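Local coordinates for hypothetical protein (Nostoc punctiforme, PDB 2INB) that probably takes part, as an XisH-family protein with a PDDEXK nuclease-like fold, in the site-specific recombination that rearranges nitrogen-fixation genes in cyanobacteria, at residues Y97-L102 with K124-D129. Residues are numbered along the deposited sequence; the frame is centred on the assembly and turned at random.
Sequences YLAVPL and KMLIYD
With chi1 of 63°, Tyr128 sets CG between its own backbone N and carbonyl carbon, and the phenol ring is thereby laid along the backbone of the neighbouring strand from Ala99 to Pro101, Tyr128 CE1 coming 3.3 Å from Val100 C. In this mixed sheet of a PDDEXK-clan fold, strands 94-101 and 125-129 run side by side in the same direction, joined by a crossover that is largely helical, and they illustrate how a parallel pair is sewn together. The bonds fall on alternate residues: Lys124 O accepts from Leu98 N, Leu98 O from Leu126 N, Leu126 O from Val100 N, Val100 O from Tyr128 N, and Tyr128 O from Leu102 N. The first is almost straight, 172° at the hydrogen. The last, 2.8 Å from Leu102 N to Tyr128 O, carries the ladder past the N-cap residue Pro101 into the first turn of the next helix.

Side chains sort by face. Ala99 and Leu126 share one, with their CB atoms 4.1 Å apart, and helix 7-18 covers Leu126 and Tyr128 there. Leu98, Met125 (selenomethionine), Val100 and Ile127 occupy the other; Val100 CG2 meets Ile127 CD1 at 3.7 Å, the two side chains lying alongside and pointing the same way. Ile127 CG2 also meets Leu102 CD1, 3.9 Å away, the two side chains crossing at about a right angle.

At the opposite end of the pair, Tyr97 CD2 rests 3.6 Å from Lys124 CB, while Lys124 NZ leads away to a salt bridge with the C-terminal carboxylate of Asn140. Tyr128 OH reaches past strand 94-101 to hydrogen-bond Lys61 O, just beyond the end of strand 54-60. Over one face of that ring, Pro101 CA makes a CH-pi contact, 4.1 Å from the centroid of the Tyr128 ring and 8° off its normal.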
# COMPACT_ATOMS: atom_id res chain seq x y z
N TYR A 97 -11.53 7.58 -5.22
CA TYR A 97 -11.43 8.24 -3.93
C TYR A 97 -11.29 7.18 -2.81
O TYR A 97 -11.90 6.12 -2.83
CB TYR A 97 -12.73 9.03 -3.64
CG TYR A 97 -12.90 10.18 -4.59
CD1 TYR A 97 -13.50 9.99 -5.84
CD2 TYR A 97 -12.44 11.47 -4.27
CE1 TYR A 97 -13.60 11.04 -6.75
CE2 TYR A 97 -12.58 12.52 -5.17
CZ TYR A 97 -13.17 12.29 -6.42
OH TYR A 97 -13.28 13.35 -7.31
N LEU A 98 -10.48 7.52 -1.82
CA LEU A 98 -10.39 6.82 -0.55
C LEU A 98 -11.37 7.43 0.43
O LEU A 98 -11.29 8.62 0.73
CB LEU A 98 -8.98 6.97 0.04
CG LEU A 98 -8.72 6.38 1.43
CD1 LEU A 98 -9.05 4.88 1.53
CD2 LEU A 98 -7.31 6.71 1.95
N ALA A 99 -12.34 6.64 0.85
CA ALA A 99 -13.34 7.13 1.81
C ALA A 99 -12.91 6.84 3.26
O ALA A 99 -12.61 5.70 3.57
CB ALA A 99 -14.69 6.50 1.54
N VAL A 100 -12.88 7.87 4.10
CA VAL A 100 -12.55 7.66 5.48
C VAL A 100 -13.48 8.45 6.40
O VAL A 100 -13.97 9.54 6.01
CB VAL A 100 -11.10 7.93 5.87
CG1 VAL A 100 -10.10 7.31 4.83
CG2 VAL A 100 -10.83 9.41 6.03
N PRO A 101 -13.75 7.92 7.60
CA PRO A 101 -14.61 8.63 8.55
C PRO A 101 -14.05 9.96 9.00
O PRO A 101 -12.82 10.14 9.09
CB PRO A 101 -14.70 7.65 9.73
CG PRO A 101 -14.36 6.33 9.20
CD PRO A 101 -13.31 6.64 8.18
N LEU A 102 -14.95 10.89 9.31
CA LEU A 102 -14.59 12.21 9.79
C LEU A 102 -13.69 12.12 11.03
O LEU A 102 -12.72 12.87 11.14
CB LEU A 102 -15.85 13.05 10.11
CG LEU A 102 -15.57 14.49 10.54
CD1 LEU A 102 -14.73 15.34 9.62
CD2 LEU A 102 -16.95 15.17 10.78
N LYS A 124 -6.91 11.14 -3.43
CA LYS A 124 -8.17 11.85 -3.34
C LYS A 124 -9.02 11.17 -2.27
O LYS A 124 -9.00 9.93 -2.18
CB LYS A 124 -8.86 11.82 -4.70
CG LYS A 124 -8.08 12.45 -5.83
CD LYS A 124 -8.88 12.43 -7.12
CE LYS A 124 -8.06 12.82 -8.31
NZ LYS A 124 -7.58 14.21 -8.23
N MSE A 125 -9.75 11.95 -1.49
CA MSE A 125 -10.50 11.35 -0.38
C MSE A 125 -11.97 11.80 -0.33
O MSE A 125 -12.33 12.88 -0.80
CB MSE A 125 -9.81 11.62 0.96
CG MSE A 125 -8.44 10.97 1.05
SE MSE A 125 -7.55 11.39 2.75
CE MSE A 125 -7.33 13.28 2.32
N LEU A 126 -12.79 10.93 0.22
CA LEU A 126 -14.18 11.21 0.53
C LEU A 126 -14.29 11.15 2.04
O LEU A 126 -14.10 10.08 2.62
CB LEU A 126 -15.07 10.20 -0.17
CG LEU A 126 -16.59 10.35 -0.02
CD1 LEU A 126 -17.00 11.77 -0.44
CD2 LEU A 126 -17.32 9.27 -0.80
N ILE A 127 -14.51 12.29 2.69
CA ILE A 127 -14.64 12.30 4.13
C ILE A 127 -16.12 12.21 4.48
O ILE A 127 -16.91 13.10 4.08
CB ILE A 127 -14.03 13.53 4.77
CG1 ILE A 127 -12.62 13.80 4.21
CG2 ILE A 127 -14.02 13.36 6.29
CD1 ILE A 127 -11.67 12.62 4.31
N TYR A 128 -16.48 11.17 5.22
CA TYR A 128 -17.91 10.91 5.56
C TYR A 128 -18.12 10.90 7.07
O TYR A 128 -17.28 10.44 7.83
CB TYR A 128 -18.42 9.61 4.95
CG TYR A 128 -17.75 8.31 5.41
CD1 TYR A 128 -16.57 7.85 4.80
CD2 TYR A 128 -18.33 7.47 6.37
CE1 TYR A 128 -15.98 6.67 5.20
CE2 TYR A 128 -17.74 6.28 6.74
CZ TYR A 128 -16.58 5.86 6.17
OH TYR A 128 -16.07 4.65 6.55
N ASP A 129 -19.27 11.40 7.47
CA ASP A 129 -19.65 11.39 8.86
C ASP A 129 -20.46 10.15 9.11
O ASP A 129 -21.47 9.94 8.47
CB ASP A 129 -20.43 12.66 9.21
CG ASP A 129 -20.80 12.71 10.66
OD1 ASP A 129 -21.84 12.18 11.04
OD2 ASP A 129 -20.00 13.22 11.47